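Local coordinates for xylose isomerase-like TIM barrel (Anabaena variabilis ATCC 29413, PDB 2QW5), which binds zinc and D-xylose in a TIM barrel and probably acts as a sugar or sugar-phosphate isomerase or epimerase, at residues L196-I200 / Q233-L237; K179-E183 / H244-V248. One frame throughout, in Å; residues are numbered along the deposited sequence.

Interaction 1: residues L196-I200 / Q233-L237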
ATOM      1  N   LEU A 196       4.700 -23.308  17.446  1.00 18.00           N
ATOM      2  CA  LEU A 196       4.871 -24.754  17.404  1.00 20.30           C
ATOM      3  C   LEU A 196       3.570 -25.407  17.908  1.00 19.57           C
ATOM      4  O   LEU A 196       3.240 -26.496  17.450  1.00 20.59           O
ATOM      5  CB  LEU A 196       6.120 -25.183  18.226  1.00 19.69           C
ATOM      6  CG  LEU A 196       6.963 -26.401  17.922  1.00 24.79           C
ATOM      7  CD1 LEU A 196       7.256 -26.591  16.464  1.00 19.30           C
ATOM      8  CD2 LEU A 196       8.295 -26.271  18.731  1.00 21.13           C
ATOM      9  N   SER A 197       2.822 -24.736  18.806  1.00 18.71           N
ATOM     10  CA  SER A 197       1.501 -25.270  19.284  1.00 20.35           C
ATOM     11  C   SER A 197       0.473 -25.316  18.132  1.00 21.18           C
ATOM     12  O   SER A 197      -0.327 -26.276  18.015  1.00 21.73           O
ATOM     13  CB  SER A 197       0.957 -24.449  20.467  1.00 19.99           C
ATOM     14  OG  SER A 197       0.718 -23.101  20.085  1.00 22.02           O
ATOM     15  N   GLN A 198       0.502 -24.287  17.279  1.00 19.07           N
ATOM     16  CA  GLN A 198      -0.406 -24.192  16.128  1.00 20.25           C
ATOM     17  C   GLN A 198      -0.059 -25.248  15.069  1.00 19.85           C
ATOM     18  O   GLN A 198      -0.953 -25.815  14.450  1.00 19.71           O
ATOM     19  CB  GLN A 198      -0.353 -22.774  15.515  1.00 21.47           C
ATOM     20  CG  GLN A 198      -0.875 -21.688  16.486  1.00 20.50           C
ATOM     21  CD  GLN A 198      -0.543 -20.272  16.106  1.00 20.02           C
ATOM     22  OE1 GLN A 198       0.419 -20.025  15.358  1.00 17.49           O
ATOM     23  NE2 GLN A 198      -1.363 -19.317  16.595  1.00 18.55           N
ATOM     24  N   LEU A 199       1.236 -25.456  14.809  1.00 20.22           N
ATOM     25  CA  LEU A 199       1.662 -26.506  13.863  1.00 18.79           C
ATOM     26  C   LEU A 199       1.390 -27.929  14.405  1.00 20.19           C
ATOM     27  O   LEU A 199       1.035 -28.815  13.631  1.00 17.35           O
ATOM     28  CB  LEU A 199       3.128 -26.351  13.493  1.00 20.45           C
ATOM     29  CG  LEU A 199       3.703 -27.296  12.446  1.00 21.95           C
ATOM     30  CD1 LEU A 199       2.826 -27.404  11.199  1.00 14.63           C
ATOM     31  CD2 LEU A 199       5.119 -26.830  12.095  1.00 16.27           C
ATOM     32  N   ILE A 200       1.553 -28.126  15.719  1.00 19.35           N
ATOM     33  CA  ILE A 200       1.290 -29.405  16.359  1.00 20.86           C
ATOM     34  C   ILE A 200      -0.194 -29.721  16.208  1.00 22.18           C
ATOM     35  O   ILE A 200      -0.545 -30.856  15.839  1.00 23.83           O
ATOM     36  CB  ILE A 200       1.757 -29.461  17.812  1.00 22.26           C
ATOM     37  CG1 ILE A 200       3.281 -29.683  17.866  1.00 18.41           C
ATOM     38  CG2 ILE A 200       1.095 -30.626  18.563  1.00 17.58           C
ATOM     39  CD1 ILE A 200       3.892 -29.526  19.224  1.00 20.13           C
ATOM     40  N   GLN A 233       7.128 -29.730  23.899  1.00 20.54           N
ATOM     41  CA  GLN A 233       6.853 -29.793  22.462  1.00 19.57           C
ATOM     42  C   GLN A 233       7.987 -30.552  21.727  1.00 18.70           C
ATOM     43  O   GLN A 233       7.703 -31.392  20.858  1.00 19.01           O
ATOM     44  CB  GLN A 233       6.653 -28.378  21.892  1.00 18.47           C
ATOM     45  CG  GLN A 233       5.411 -27.686  22.404  1.00 20.88           C
ATOM     46  CD  GLN A 233       5.329 -26.177  22.093  1.00 17.43           C
ATOM     47  OE1 GLN A 233       6.344 -25.454  22.059  1.00 19.05           O
ATOM     48  NE2 GLN A 233       4.103 -25.695  21.928  1.00 20.64           N
ATOM     49  N   VAL A 234       9.247 -30.258  22.059  1.00 20.88           N
ATOM     50  CA  VAL A 234      10.391 -30.989  21.480  1.00 18.04           C
ATOM     51  C   VAL A 234      10.310 -32.508  21.751  1.00 19.91           C
ATOM     52  O   VAL A 234      10.411 -33.337  20.820  1.00 21.34           O
ATOM     53  CB  VAL A 234      11.783 -30.414  21.931  1.00 16.81           C
ATOM     54  CG1 VAL A 234      12.897 -31.339  21.522  1.00 16.84           C
ATOM     55  CG2 VAL A 234      12.004 -29.044  21.341  1.00 20.89           C
ATOM     56  N   GLU A 235      10.107 -32.870  23.013  1.00 21.32           N
ATOM     57  CA  GLU A 235       9.975 -34.286  23.396  1.00 26.75           C
ATOM     58  C   GLU A 235       8.791 -34.963  22.676  1.00 23.87           C
ATOM     59  O   GLU A 235       8.922 -36.088  22.222  1.00 22.00           O
ATOM     60  CB  GLU A 235       9.877 -34.425  24.931  1.00 29.04           C
ATOM     61  CG  GLU A 235      11.172 -33.965  25.669  1.00 36.20           C
ATOM     62  CD  GLU A 235      11.023 -33.735  27.207  1.00 40.38           C
ATOM     63  OE1 GLU A 235       9.884 -33.695  27.764  1.00 56.81           O
ATOM     64  OE2 GLU A 235      12.087 -33.576  27.852  1.00 52.58           O
ATOM     65  N   TYR A 236       7.665 -34.258  22.537  1.00 23.86           N
ATOM     66  CA  TYR A 236       6.497 -34.792  21.833  1.00 23.84           C
ATOM     67  C   TYR A 236       6.800 -35.055  20.348  1.00 22.61           C
ATOM     68  O   TYR A 236       6.469 -36.097  19.812  1.00 21.45           O
ATOM     69  CB  TYR A 236       5.305 -33.841  21.969  1.00 24.32           C
ATOM     70  CG  TYR A 236       4.104 -34.275  21.171  1.00 28.89           C
ATOM     71  CD1 TYR A 236       3.344 -35.366  21.581  1.00 32.56           C
ATOM     72  CD2 TYR A 236       3.742 -33.621  19.983  1.00 32.56           C
ATOM     73  CE1 TYR A 236       2.237 -35.779  20.846  1.00 37.96           C
ATOM     74  CE2 TYR A 236       2.629 -34.039  19.230  1.00 29.17           C
ATOM     75  CZ  TYR A 236       1.886 -35.112  19.682  1.00 33.61           C
ATOM     76  OH  TYR A 236       0.805 -35.557  18.978  1.00 37.35           O
ATOM     77  N   LEU A 237       7.443 -34.093  19.690  1.00 25.03           N
ATOM     78  CA  LEU A 237       7.759 -34.224  18.273  1.00 21.89           C
ATOM     79  C   LEU A 237       8.679 -35.386  17.998  1.00 19.83           C
ATOM     80  O   LEU A 237       8.440 -36.135  17.039  1.00 20.02           O
ATOM     81  CB  LEU A 237       8.306 -32.897  17.698  1.00 21.77           C
ATOM     82  CG  LEU A 237       7.203 -31.824  17.551  1.00 19.16           C
ATOM     83  CD1 LEU A 237       7.802 -30.445  17.370  1.00 18.07           C
ATOM     84  CD2 LEU A 237       6.184 -32.151  16.423  1.00 15.60           C
TER
HETATM   85  O   HOH W   1       4.085 -22.815  20.836  1.00 17.52           O

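Interaction 2: residues K179-E183 / H244-V248. With ZN (zinc ion), chain D.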
ATOM      1  N   LYS A 179      11.996 -35.990   3.660  1.00 16.51           N
ATOM      2  CA  LYS A 179      11.184 -35.673   4.855  1.00 16.73           C
ATOM      3  C   LYS A 179      10.640 -34.280   4.610  1.00 17.96           C
ATOM      4  O   LYS A 179      11.380 -33.433   4.115  1.00 18.45           O
ATOM      5  CB  LYS A 179      12.043 -35.681   6.122  1.00 17.79           C
ATOM      6  CG  LYS A 179      12.671 -37.003   6.525  1.00 26.39           C
ATOM      7  CD  LYS A 179      11.682 -37.969   7.047  1.00 36.74           C
ATOM      8  CE  LYS A 179      12.414 -39.207   7.580  1.00 46.15           C
ATOM      9  NZ  LYS A 179      11.459 -40.340   7.656  1.00 46.20           N
ATOM     10  N   LEU A 180       9.375 -34.034   4.966  1.00 17.27           N
ATOM     11  CA  LEU A 180       8.749 -32.706   4.797  1.00 19.74           C
ATOM     12  C   LEU A 180       8.780 -31.992   6.153  1.00 20.51           C
ATOM     13  O   LEU A 180       8.148 -32.464   7.070  1.00 17.91           O
ATOM     14  CB  LEU A 180       7.304 -32.847   4.286  1.00 20.77           C
ATOM     15  CG  LEU A 180       7.123 -33.446   2.867  1.00 21.16           C
ATOM     16  CD1 LEU A 180       5.670 -33.830   2.622  1.00 21.58           C
ATOM     17  CD2 LEU A 180       7.634 -32.490   1.783  1.00 20.16           C
ATOM     18  N   ALA A 181       9.481 -30.859   6.258  1.00 15.61           N
ATOM     19  CA  ALA A 181       9.644 -30.098   7.533  1.00 15.35           C
ATOM     20  C   ALA A 181       8.940 -28.761   7.442  1.00 17.43           C
ATOM     21  O   ALA A 181       9.509 -27.809   6.939  1.00 13.93           O
ATOM     22  CB  ALA A 181      11.110 -29.925   7.866  1.00 14.34           C
ATOM     23  N   ILE A 182       7.678 -28.709   7.926  1.00 16.84           N
ATOM     24  CA  ILE A 182       6.855 -27.497   7.943  1.00 16.33           C
ATOM     25  C   ILE A 182       7.387 -26.544   9.007  1.00 17.43           C
ATOM     26  O   ILE A 182       7.721 -26.958  10.114  1.00 16.28           O
ATOM     27  CB  ILE A 182       5.359 -27.773   8.229  1.00 15.20           C
ATOM     28  CG1 ILE A 182       4.744 -28.756   7.223  1.00 16.19           C
ATOM     29  CG2 ILE A 182       4.543 -26.459   8.165  1.00 14.43           C
ATOM     30  CD1 ILE A 182       3.272 -29.267   7.612  1.00 18.58           C
ATOM     31  N   GLU A 183       7.433 -25.256   8.674  1.00 17.86           N
ATOM     32  CA  GLU A 183       8.045 -24.249   9.532  1.00 17.22           C
ATOM     33  C   GLU A 183       7.035 -23.305  10.207  1.00 15.20           C
ATOM     34  O   GLU A 183       6.267 -22.642   9.518  1.00 15.39           O
ATOM     35  CB  GLU A 183       9.033 -23.421   8.682  1.00 17.12           C
ATOM     36  CG  GLU A 183       9.930 -22.497   9.520  1.00 17.23           C
ATOM     37  CD  GLU A 183      10.859 -21.640   8.687  1.00 24.08           C
ATOM     38  OE1 GLU A 183      10.600 -21.508   7.458  1.00 26.05           O
ATOM     39  OE2 GLU A 183      11.840 -21.102   9.303  1.00 17.81           O
ATOM     40  N   HIS A 244      12.040 -33.245  12.103  1.00 19.65           N
ATOM     41  CA  HIS A 244      12.857 -33.509  10.932  1.00 19.01           C
ATOM     42  C   HIS A 244      14.049 -32.620  10.700  1.00 18.82           C
ATOM     43  O   HIS A 244      14.940 -32.991   9.928  1.00 17.90           O
ATOM     44  CB  HIS A 244      11.982 -33.500   9.682  1.00 18.11           C
ATOM     45  CG  HIS A 244      10.884 -34.524   9.702  1.00 18.67           C
ATOM     46  ND1 HIS A 244      11.018 -35.746  10.325  1.00 21.51           N
ATOM     47  CD2 HIS A 244       9.689 -34.552   9.077  1.00 22.40           C
ATOM     48  CE1 HIS A 244       9.919 -36.454  10.128  1.00 24.12           C
ATOM     49  NE2 HIS A 244       9.105 -35.761   9.358  1.00 20.91           N
ATOM     50  N   TYR A 245      14.068 -31.432  11.300  1.00 19.37           N
ATOM     51  CA  TYR A 245      15.124 -30.455  10.984  1.00 19.04           C
ATOM     52  C   TYR A 245      15.192 -29.355  12.018  1.00 19.05           C
ATOM     53  O   TYR A 245      14.214 -29.099  12.698  1.00 16.66           O
ATOM     54  CB  TYR A 245      14.799 -29.857   9.623  1.00 18.36           C
ATOM     55  CG  TYR A 245      15.906 -29.135   8.877  1.00 18.52           C
ATOM     56  CD1 TYR A 245      17.141 -29.738   8.607  1.00 19.01           C
ATOM     57  CD2 TYR A 245      15.661 -27.894   8.305  1.00 22.17           C
ATOM     58  CE1 TYR A 245      18.117 -29.077   7.798  1.00 22.41           C
ATOM     59  CE2 TYR A 245      16.627 -27.239   7.520  1.00 21.97           C
ATOM     60  CZ  TYR A 245      17.830 -27.825   7.275  1.00 25.21           C
ATOM     61  OH  TYR A 245      18.747 -27.139   6.526  1.00 22.34           O
ATOM     62  N   VAL A 246      16.338 -28.681  12.105  1.00 16.54           N
ATOM     63  CA  VAL A 246      16.577 -27.628  13.113  1.00 16.28           C
ATOM     64  C   VAL A 246      17.440 -26.541  12.475  1.00 19.64           C
ATOM     65  O   VAL A 246      18.433 -26.870  11.818  1.00 19.16           O
ATOM     66  CB  VAL A 246      17.300 -28.168  14.373  1.00 16.64           C
ATOM     67  CG1 VAL A 246      17.712 -27.027  15.316  1.00 15.57           C
ATOM     68  CG2 VAL A 246      16.426 -29.137  15.144  1.00 18.05           C
ATOM     69  N   GLN A 247      17.021 -25.279  12.664  1.00 17.68           N
ATOM     70  CA  GLN A 247      17.718 -24.101  12.182  1.00 17.54           C
ATOM     71  C   GLN A 247      18.103 -23.160  13.335  1.00 17.73           C
ATOM     72  O   GLN A 247      17.311 -22.933  14.267  1.00 15.16           O
ATOM     73  CB  GLN A 247      16.871 -23.348  11.191  1.00 18.41           C
ATOM     74  CG  GLN A 247      16.574 -24.085   9.948  1.00 17.80           C
ATOM     75  CD  GLN A 247      15.774 -23.233   9.013  1.00 26.04           C
ATOM     76  OE1 GLN A 247      14.805 -22.605   9.418  1.00 22.63           O
ATOM     77  NE2 GLN A 247      16.210 -23.153   7.761  1.00 28.04           N
ATOM     78  N   VAL A 248      19.344 -22.663  13.299  1.00 18.26           N
ATOM     79  CA  VAL A 248      19.832 -21.689  14.274  1.00 21.05           C
ATOM     80  C   VAL A 248      19.909 -20.373  13.505  1.00 20.88           C
ATOM     81  O   VAL A 248      20.542 -20.287  12.428  1.00 20.18           O
ATOM     82  CB  VAL A 248      21.166 -22.073  14.968  1.00 21.02           C
ATOM     83  CG1 VAL A 248      20.887 -23.237  15.952  1.00 20.46           C
ATOM     84  CG2 VAL A 248      22.262 -22.413  13.948  1.00 15.76           C
TER
HETATM   85 ZN    ZN D 400      13.839 -20.487   8.869  0.50 24.74          ZN
HETATM   86  O   HOH W   2      13.055 -18.729   8.227  1.00 27.65           O

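Interaction 1: residues L196-I200 / Q233-L237
Gln233 lies along the gap between two neighbouring helices and meets three residues of 196-200 with different parts of its length. Its CG sits beside the backbone N, anti to the carbonyl carbon (chi1 -67°), and the chain then runs out extended, so that methylenes and amide serve separate partners. The methylenes take the tip of Ile200, whose CD1 is 4.0 Å from Gln233 CG. Farther out, Leu196 and Gln233 run antiparallel alongside each other, bringing Leu196 CB to 3.8 Å from Gln233 OE1. The amide nitrogen reaches the first turn of the other helix through a water, which accepts from Gln233 NE2 at 3.1 Å and from the Ser197 backbone N at 3.1 Å. No direct hydrogen bond joins the segments, so this water is their polar link.

One helical turn on from Gln233, toward Leu237, the contact is apolar. Leu237 divides its methyls, CD1 lying 4.0 Å from Leu196 CD1 and CD2 lying 4.1 Å from Ile200 CG1. Ile200 CG2, anti to its own nitrogen, approaches the Tyr236 ring obliquely, 3.8 Å from CE2, at the more exposed border. With Gln233 cut back to an alanine, the water is likely to lose its side-chain donor and a gap to open beside Leu196 and Ile200.

The short helix axes are 11.5 Å apart and inclined by 28°, a wide spacing bridged by long side chains. Leu196 and Leu237 also reach strand 211-216, on Ile215 and Val213 respectively. Such near-parallel packing of neighbouring outer helices over the barrel strands is characteristic of the TIM barrel.

Interaction 2: residues K179-E183 / H244-V248
Metal coordination joins the two segments at one end, where Glu183 OE2 binds the zinc ion at 2.1 Å and Gln247 OE1 binds it at 2.4 Å. The two side chains meet roughly perpendicular, their carboxylate and amide planes 70° apart, and both run extended beyond CG. Their ligand oxygens are 3.3 Å apart, brought together by the shared metal. A water is a further ligand, and Asp216 and Glu281 complete the site. Glu183 also uses its other oxygen, OE1, to hydrogen-bond O2 of the bound D-xylose, while Gln247 NE2 donates to Glu49; with OE1 on the zinc and NE2 on Glu49, the rotation of the amide is likely to be fixed.

At the other end the contact is a CH-pi interaction. Lys179 bends at chi2 (-72°) and lays CD over one face of the His244 imidazole, 4.0 Å from the ring centroid. The carbonyl O of Leu180 meets the same ring at its edge, in plane, 3.3 Å from CD2. His244 NE2 is hydrogen-bonded to the backbone O of Lys209.

Apolar packing fills the middle, with Ala181 CB 4.1 Å from Tyr245 CB; the phenol leads away, and its OH hydrogen-bonds Glu49 and Ser85.

Strands 179-182 and 243-248 are not sheet neighbours: strand 211-216 lies between them in the barrel. Tyr245 and Glu183 both touch its Val214, and both also touch Met127 of strand 125-128.

Overall arrangement
Interaction 2 lies among the barrel strands and interaction 1 on the helices outside them, the division of labour of a TIM barrel. Strand 179-182 leads into helix 196-203, and helix 227-240 leads into strand 243-248, so interaction 1 falls between the two halves of interaction 2 along the chain. They are about 12 Å apart, centre to centre; interaction 2 lies about 7 Å from the centre of the chain, interaction 1 about 17 Å. They touch where Leu199 CD2 comes 3.3 Å from Ile182 O. Strand 211-216 is common ground, bearing on both. The helix pair thus packs outside the strands whose ends carry the zinc ligands, without entering the site.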